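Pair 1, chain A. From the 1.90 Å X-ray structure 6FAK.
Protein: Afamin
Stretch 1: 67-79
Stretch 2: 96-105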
# COMPACT_ATOMS: atom_id res chain seq x y z
N LYS A 67 27.09 2.56 15.55
CA LYS A 67 25.71 2.44 16.08
C LYS A 67 24.69 2.21 14.96
O LYS A 67 24.96 2.48 13.79
CB LYS A 67 25.31 3.69 16.88
CG LYS A 67 25.89 3.77 18.29
CD LYS A 67 25.54 5.10 18.96
CE LYS A 67 25.42 5.02 20.48
NZ LYS A 67 26.38 4.11 21.14
N LEU A 68 23.51 1.70 15.32
CA LEU A 68 22.40 1.58 14.38
C LEU A 68 22.05 3.02 13.88
O LEU A 68 22.13 3.99 14.66
CB LEU A 68 21.21 0.91 15.05
CG LEU A 68 20.04 0.41 14.19
CD1 LEU A 68 20.37 -0.81 13.33
CD2 LEU A 68 18.87 0.10 15.11
N PRO A 69 21.75 3.17 12.56
CA PRO A 69 21.55 4.53 12.02
C PRO A 69 20.40 5.26 12.69
O PRO A 69 20.50 6.42 13.01
CB PRO A 69 21.26 4.30 10.53
CG PRO A 69 21.74 2.91 10.25
CD PRO A 69 21.55 2.14 11.52
N ASN A 70 19.32 4.54 12.89
CA ASN A 70 18.15 5.07 13.55
C ASN A 70 18.43 5.55 14.97
O ASN A 70 17.90 6.58 15.38
CB ASN A 70 17.03 4.02 13.61
CG ASN A 70 15.79 4.48 12.94
OD1 ASN A 70 15.81 5.57 12.32
ND2 ASN A 70 14.72 3.68 13.02
N ASN A 71 19.25 4.79 15.70
CA ASN A 71 19.62 5.20 17.05
C ASN A 71 20.35 6.54 17.04
O ASN A 71 20.10 7.38 17.93
CB ASN A 71 20.40 4.10 17.82
CG ASN A 71 19.48 2.97 18.33
OD1 ASN A 71 18.26 3.17 18.51
ND2 ASN A 71 20.07 1.78 18.57
N VAL A 72 21.15 6.80 16.01
CA VAL A 72 21.82 8.10 15.86
C VAL A 72 20.83 9.22 15.56
O VAL A 72 20.82 10.23 16.24
CB VAL A 72 22.94 8.08 14.77
CG1 VAL A 72 23.56 9.47 14.62
CG2 VAL A 72 24.04 7.06 15.15
N LEU A 73 20.00 9.02 14.54
CA LEU A 73 18.98 10.01 14.12
C LEU A 73 18.03 10.35 15.23
O LEU A 73 17.74 11.53 15.47
CB LEU A 73 18.17 9.43 12.97
CG LEU A 73 17.07 10.36 12.41
CD1 LEU A 73 17.66 11.11 11.21
CD2 LEU A 73 15.84 9.53 12.07
N GLN A 74 17.54 9.33 15.94
CA GLN A 74 16.56 9.52 17.00
C GLN A 74 17.19 10.22 18.21
O GLN A 74 16.55 11.04 18.87
CB GLN A 74 15.87 8.19 17.37
CG GLN A 74 14.94 7.75 16.23
CD GLN A 74 14.33 6.37 16.35
OE1 GLN A 74 14.50 5.68 17.38
NE2 GLN A 74 13.52 5.99 15.32
N GLU A 75 18.47 9.92 18.49
CA GLU A 75 19.20 10.67 19.51
C GLU A 75 19.24 12.16 19.18
O GLU A 75 18.94 13.00 20.04
CB GLU A 75 20.62 10.11 19.67
CG GLU A 75 21.46 10.89 20.64
CD GLU A 75 21.09 10.64 22.11
OE1 GLU A 75 20.27 9.71 22.40
OE2 GLU A 75 21.66 11.37 22.97
N LYS A 76 19.58 12.49 17.92
CA LYS A 76 19.66 13.90 17.52
C LYS A 76 18.33 14.62 17.53
O LYS A 76 18.26 15.80 17.83
CB LYS A 76 20.26 14.03 16.12
CG LYS A 76 21.70 13.52 15.95
CD LYS A 76 22.64 14.06 17.03
CE LYS A 76 24.11 13.68 16.79
NZ LYS A 76 24.96 14.35 17.82
N ILE A 77 17.27 13.94 17.11
CA ILE A 77 15.92 14.52 17.20
C ILE A 77 15.53 14.79 18.67
O ILE A 77 15.04 15.86 18.99
CB ILE A 77 14.88 13.57 16.55
CG1 ILE A 77 15.04 13.59 15.03
CG2 ILE A 77 13.45 13.92 16.93
CD1 ILE A 77 14.27 12.49 14.34
N CYS A 78 15.78 13.81 19.52
CA CYS A 78 15.42 13.89 20.96
C CYS A 78 16.25 14.97 21.71
O CYS A 78 15.80 15.51 22.71
CB CYS A 78 15.63 12.55 21.63
SG CYS A 78 14.29 11.36 21.28
N ALA A 79 17.44 15.29 21.18
CA ALA A 79 18.32 16.32 21.72
C ALA A 79 17.96 17.78 21.38
O ALA A 79 18.59 18.70 21.89
CB ALA A 79 19.78 16.04 21.32
N VAL A 96 15.08 4.43 25.58
CA VAL A 96 16.32 4.36 24.83
C VAL A 96 16.33 3.13 23.90
O VAL A 96 15.54 2.19 24.09
CB VAL A 96 17.53 4.37 25.77
CG1 VAL A 96 17.46 5.58 26.70
CG2 VAL A 96 17.62 3.08 26.57
N ASP A 97 17.21 3.19 22.90
CA ASP A 97 17.52 2.08 21.99
C ASP A 97 16.25 1.39 21.48
O ASP A 97 15.38 2.10 20.94
CB ASP A 97 18.55 1.15 22.66
CG ASP A 97 19.86 1.89 23.04
OD1 ASP A 97 20.28 2.88 22.37
OD2 ASP A 97 20.50 1.46 24.02
N ALA A 98 16.13 0.06 21.62
CA ALA A 98 15.01 -0.69 21.00
C ALA A 98 13.62 -0.17 21.38
O ALA A 98 12.74 -0.06 20.53
CB ALA A 98 15.10 -2.17 21.34
N GLN A 99 13.41 0.14 22.66
CA GLN A 99 12.13 0.68 23.15
C GLN A 99 11.84 2.07 22.53
O GLN A 99 10.70 2.36 22.13
CB GLN A 99 12.10 0.72 24.68
CG GLN A 99 12.30 -0.68 25.28
CD GLN A 99 12.04 -0.74 26.78
OE1 GLN A 99 12.27 0.23 27.52
NE2 GLN A 99 11.60 -1.91 27.24
N ARG A 100 12.90 2.87 22.34
CA ARG A 100 12.76 4.17 21.71
C ARG A 100 12.42 3.99 20.22
O ARG A 100 11.58 4.72 19.71
CB ARG A 100 14.02 5.03 21.89
CG ARG A 100 13.98 6.36 21.18
CD ARG A 100 15.29 7.14 21.30
NE ARG A 100 15.42 7.81 22.60
CZ ARG A 100 16.46 8.57 22.97
NH1 ARG A 100 16.47 9.14 24.19
NH2 ARG A 100 17.46 8.81 22.13
N ARG A 101 13.11 3.08 19.54
CA ARG A 101 12.82 2.76 18.13
C ARG A 101 11.37 2.33 17.88
O ARG A 101 10.73 2.75 16.91
CB ARG A 101 13.79 1.72 17.61
CG ARG A 101 15.20 2.24 17.41
CD ARG A 101 16.23 1.11 17.34
NE ARG A 101 15.86 0.13 16.34
CZ ARG A 101 16.14 -1.17 16.37
NH1 ARG A 101 15.72 -1.95 15.38
NH2 ARG A 101 16.85 -1.70 17.37
N LEU A 102 10.85 1.55 18.81
CA LEU A 102 9.51 1.05 18.74
C LEU A 102 8.50 2.19 18.96
O LEU A 102 7.57 2.34 18.19
CB LEU A 102 9.31 -0.10 19.79
CG LEU A 102 7.93 -0.78 19.82
CD1 LEU A 102 7.62 -1.45 18.50
CD2 LEU A 102 7.86 -1.84 20.93
N CYS A 103 8.75 2.99 19.99
CA CYS A 103 7.93 4.15 20.26
C CYS A 103 7.87 5.09 19.05
O CYS A 103 6.79 5.55 18.72
CB CYS A 103 8.45 4.90 21.51
SG CYS A 103 7.40 6.21 22.08
N PHE A 104 9.01 5.34 18.41
CA PHE A 104 9.08 6.21 17.22
C PHE A 104 8.23 5.66 16.04
O PHE A 104 7.51 6.41 15.36
CB PHE A 104 10.53 6.48 16.80
CG PHE A 104 11.07 7.76 17.36
CD1 PHE A 104 10.61 8.99 16.89
CD2 PHE A 104 11.98 7.75 18.40
CE1 PHE A 104 11.11 10.18 17.43
CE2 PHE A 104 12.49 8.94 18.93
CZ PHE A 104 12.07 10.16 18.44
N PHE A 105 8.33 4.35 15.84
CA PHE A 105 7.51 3.65 14.90
C PHE A 105 6.01 3.78 15.17
O PHE A 105 5.24 4.04 14.24
CB PHE A 105 7.93 2.18 14.82
CG PHE A 105 7.02 1.33 14.02
CD1 PHE A 105 7.06 1.35 12.65
CD2 PHE A 105 6.14 0.45 14.64
CE1 PHE A 105 6.20 0.55 11.90
CE2 PHE A 105 5.28 -0.35 13.89
CZ PHE A 105 5.33 -0.29 12.53
O HOH W 1 18.51 6.94 19.99
O HOH W 2 18.61 -0.79 19.59
O HOH W 3 12.31 3.32 14.90

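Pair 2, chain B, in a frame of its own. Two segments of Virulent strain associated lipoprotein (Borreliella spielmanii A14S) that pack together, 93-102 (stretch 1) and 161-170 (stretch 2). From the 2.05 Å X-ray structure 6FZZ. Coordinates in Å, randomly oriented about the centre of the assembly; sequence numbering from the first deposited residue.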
# COMPACT_ATOMS: atom_id res chain seq x y z
N LYS B 93 6.89 -0.69 14.24
CA LYS B 93 8.25 -1.10 14.58
C LYS B 93 8.28 -2.64 14.64
O LYS B 93 9.20 -3.27 14.21
CB LYS B 93 8.68 -0.49 15.96
CG LYS B 93 9.97 -1.14 16.50
CD LYS B 93 10.16 -1.00 18.01
CE LYS B 93 9.85 0.40 18.52
NZ LYS B 93 10.42 0.61 19.89
N ARG B 94 7.25 -3.24 15.21
CA ARG B 94 7.20 -4.68 15.32
C ARG B 94 7.09 -5.34 13.94
O ARG B 94 7.73 -6.33 13.70
CB ARG B 94 6.03 -5.09 16.20
CG ARG B 94 5.72 -6.57 16.28
CD ARG B 94 6.89 -7.51 16.51
NE ARG B 94 7.67 -7.23 17.72
CZ ARG B 94 8.69 -7.97 18.14
NH1 ARG B 94 9.06 -9.05 17.45
NH2 ARG B 94 9.34 -7.65 19.25
N PHE B 95 6.26 -4.78 13.06
CA PHE B 95 6.21 -5.29 11.70
C PHE B 95 7.59 -5.32 11.07
O PHE B 95 8.01 -6.30 10.45
CB PHE B 95 5.26 -4.44 10.84
CG PHE B 95 5.06 -4.97 9.44
CD1 PHE B 95 4.27 -6.10 9.21
CD2 PHE B 95 5.68 -4.35 8.36
CE1 PHE B 95 4.13 -6.57 7.90
CE2 PHE B 95 5.51 -4.82 7.07
CZ PHE B 95 4.72 -5.89 6.85
N SER B 96 8.30 -4.20 11.19
CA SER B 96 9.63 -4.10 10.60
C SER B 96 10.57 -5.18 11.17
O SER B 96 11.32 -5.84 10.43
CB SER B 96 10.15 -2.67 10.81
OG SER B 96 11.49 -2.52 10.48
N GLU B 97 10.58 -5.28 12.51
CA GLU B 97 11.33 -6.32 13.21
C GLU B 97 11.05 -7.72 12.67
O GLU B 97 12.03 -8.47 12.37
CB GLU B 97 11.04 -6.25 14.74
CG GLU B 97 11.55 -4.94 15.32
CD GLU B 97 11.18 -4.77 16.81
OE1 GLU B 97 10.31 -5.52 17.31
OE2 GLU B 97 11.75 -3.86 17.46
N ILE B 98 9.77 -8.05 12.46
CA ILE B 98 9.39 -9.39 12.01
C ILE B 98 9.90 -9.66 10.59
O ILE B 98 10.44 -10.71 10.33
CB ILE B 98 7.86 -9.62 12.01
CG1 ILE B 98 7.32 -9.68 13.42
CG2 ILE B 98 7.48 -10.91 11.33
CD1 ILE B 98 5.84 -9.38 13.42
N ILE B 99 9.72 -8.70 9.68
CA ILE B 99 10.23 -8.84 8.33
C ILE B 99 11.79 -8.93 8.22
O ILE B 99 12.32 -9.73 7.47
CB ILE B 99 9.66 -7.73 7.42
CG1 ILE B 99 8.13 -7.68 7.55
CG2 ILE B 99 10.10 -7.93 5.97
CD1 ILE B 99 7.39 -8.98 7.15
N ILE B 100 12.50 -8.10 8.98
CA ILE B 100 13.95 -8.21 9.13
C ILE B 100 14.38 -9.58 9.65
O ILE B 100 15.27 -10.21 9.08
CB ILE B 100 14.49 -7.09 10.04
CG1 ILE B 100 14.37 -5.74 9.34
CG2 ILE B 100 15.93 -7.37 10.51
CD1 ILE B 100 14.57 -4.55 10.28
N LEU B 101 13.73 -10.04 10.70
CA LEU B 101 13.99 -11.40 11.21
C LEU B 101 13.76 -12.50 10.19
O LEU B 101 14.53 -13.44 10.13
CB LEU B 101 13.16 -11.68 12.42
CG LEU B 101 13.71 -10.98 13.64
CD1 LEU B 101 12.67 -11.10 14.76
CD2 LEU B 101 15.07 -11.56 14.04
N ALA B 102 12.72 -12.38 9.37
CA ALA B 102 12.49 -13.30 8.23
C ALA B 102 13.47 -13.10 7.10
O ALA B 102 13.51 -13.92 6.17
CB ALA B 102 11.06 -13.13 7.69
N THR B 161 -3.69 -8.77 5.82
CA THR B 161 -2.68 -9.83 5.89
C THR B 161 -1.56 -9.42 6.85
O THR B 161 -1.13 -10.22 7.64
CB THR B 161 -2.14 -10.16 4.47
OG1 THR B 161 -3.27 -10.56 3.67
CG2 THR B 161 -1.09 -11.30 4.47
N PHE B 162 -1.12 -8.17 6.76
CA PHE B 162 -0.04 -7.66 7.63
C PHE B 162 -0.49 -7.55 9.10
O PHE B 162 0.30 -7.87 10.02
CB PHE B 162 0.44 -6.35 7.14
CG PHE B 162 1.21 -6.42 5.85
CD1 PHE B 162 1.75 -7.61 5.36
CD2 PHE B 162 1.40 -5.25 5.14
CE1 PHE B 162 2.52 -7.61 4.17
CE2 PHE B 162 2.12 -5.24 3.96
CZ PHE B 162 2.68 -6.43 3.47
N LYS B 163 -1.73 -7.13 9.32
CA LYS B 163 -2.27 -7.11 10.71
C LYS B 163 -2.35 -8.49 11.32
O LYS B 163 -1.94 -8.68 12.47
CB LYS B 163 -3.60 -6.38 10.78
CG LYS B 163 -3.45 -4.91 10.38
CD LYS B 163 -3.07 -4.07 11.58
CE LYS B 163 -4.16 -4.13 12.65
NZ LYS B 163 -4.07 -2.93 13.50
N GLN B 164 -2.82 -9.48 10.56
CA GLN B 164 -2.82 -10.85 11.03
C GLN B 164 -1.40 -11.40 11.31
O GLN B 164 -1.18 -12.12 12.28
CB GLN B 164 -3.53 -11.74 10.01
CG GLN B 164 -3.69 -13.18 10.42
CD GLN B 164 -4.72 -13.32 11.55
OE1 GLN B 164 -5.81 -12.75 11.46
NE2 GLN B 164 -4.37 -14.03 12.61
N LEU B 165 -0.45 -11.09 10.46
CA LEU B 165 0.92 -11.50 10.74
C LEU B 165 1.30 -11.05 12.12
O LEU B 165 1.93 -11.82 12.88
CB LEU B 165 1.90 -10.92 9.72
CG LEU B 165 3.39 -11.22 10.00
CD1 LEU B 165 3.69 -12.70 10.04
CD2 LEU B 165 4.30 -10.48 8.99
N LEU B 166 1.02 -9.80 12.44
CA LEU B 166 1.41 -9.31 13.80
C LEU B 166 0.75 -10.14 14.91
O LEU B 166 1.37 -10.45 15.91
CB LEU B 166 1.03 -7.85 14.01
CG LEU B 166 1.77 -6.87 13.12
CD1 LEU B 166 1.15 -5.52 13.39
CD2 LEU B 166 3.24 -6.90 13.48
N LEU B 167 -0.48 -10.57 14.70
CA LEU B 167 -1.18 -11.38 15.73
C LEU B 167 -0.62 -12.79 15.79
O LEU B 167 -0.39 -13.32 16.88
CB LEU B 167 -2.68 -11.44 15.45
CG LEU B 167 -3.43 -10.09 15.36
CD1 LEU B 167 -4.95 -10.30 15.28
CD2 LEU B 167 -3.13 -9.17 16.52
N ASP B 168 -0.40 -13.39 14.61
CA ASP B 168 0.15 -14.74 14.51
C ASP B 168 1.49 -14.87 15.13
O ASP B 168 1.84 -15.93 15.71
CB ASP B 168 0.24 -15.22 13.07
CG ASP B 168 -1.14 -15.52 12.50
OD1 ASP B 168 -2.05 -15.62 13.32
OD2 ASP B 168 -1.33 -15.62 11.28
N TYR B 169 2.31 -13.83 14.92
CA TYR B 169 3.62 -13.78 15.55
C TYR B 169 3.61 -13.69 17.11
O TYR B 169 4.30 -14.45 17.82
CB TYR B 169 4.41 -12.63 14.97
CG TYR B 169 5.83 -12.69 15.39
CD1 TYR B 169 6.72 -13.49 14.74
CD2 TYR B 169 6.30 -11.91 16.46
CE1 TYR B 169 8.05 -13.55 15.15
CE2 TYR B 169 7.60 -11.99 16.89
CZ TYR B 169 8.47 -12.82 16.23
OH TYR B 169 9.79 -12.87 16.62
N GLN B 170 2.94 -12.66 17.60
CA GLN B 170 2.68 -12.52 19.03
C GLN B 170 2.15 -13.85 19.66
O GLN B 170 2.66 -14.26 20.67
CB GLN B 170 1.71 -11.35 19.23
CG GLN B 170 0.94 -11.35 20.53
CD GLN B 170 -0.53 -10.97 20.35
OE1 GLN B 170 -1.28 -11.66 19.65
NE2 GLN B 170 -0.95 -9.90 21.00

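Two helices that cross at a steep angle present a fixed set of positions to one another, and the backbone alone does not dictate what chemistry fills them. In pair 1, from afamin, the helix axes approach to 10.2 Å at 73°; in pair 2, from a borrelial lipoprotein, they approach to 10.3 Å at 76°. Fourteen central residues superpose with an RMSD of 0.6 Å. At the point where the backbones come nearest, N71(A) matches F95(B), and the nearest CA across the crossing belongs to D97(A) in pair 1 and to L166(B) in pair 2, which are not matched positions: D97(A) superposes on F162(B), and L166(B) on R101(A).

The central position of the first helix is Q74(A) in pair 1 and I98(B) in pair 2, and both face an aromatic residue, F104(A) or Y169(B), at matched sites. Each lays an aliphatic carbon over the ring face: Q74(A) CG sits 4.0 Å from the centroid of the F104(A) ring, and I98(B) CG1 sits 3.9 Å from that of Y169(B). The CH-pi contact thus recurs in both pairs although one side chain is polar and the other is not. The difference lies at the tip. The amide of Q74(A) carries polar atoms into the interface, and water 3 serves its nitrogen, accepting from NE2 of Q74(A) at 3.0 Å and donating to O of R101(A) at 2.6 Å. I98(B) has no such need; its CD1 packs 3.6 Å from CD2 of L166(B), the counterpart of R101(A).

The next matched sites diverge more sharply. E75(A) and R100(A) form a salt bridge, with NH2 of R100(A) donating to OE1 of E75(A) at 3.0 Å. Although the CA-to-CB bond of E75(A) points away from the second helix, its carboxylate comes back to reach the arginine. The equivalent residues, I99(B) and L165(B), meet through methyl groups instead, CD1 to CD2 at 3.9 Å.

At N71(A), the amide shares water 2 with R101(A): the water accepts from ND2 of N71(A) and from NH2 of R101(A), at 3.1 and 3.0 Å. F95(B) fills the matched site with a ring whose edge turns toward the face of F162(B), the centroids 4.7 Å apart, while CB of F95(B) lies 4.1 Å from CD2 of L166(B).

Pair 2 therefore has no hydrogen bond between its stretches and relies on apolar and aromatic packing, burying 457 Å². Pair 1 buries 531 Å², combining a salt bridge and bridging waters with its own aromatic contacts. The same crossing accommodates either solution, and in both the aromatic site has a side-chain carbon over its face.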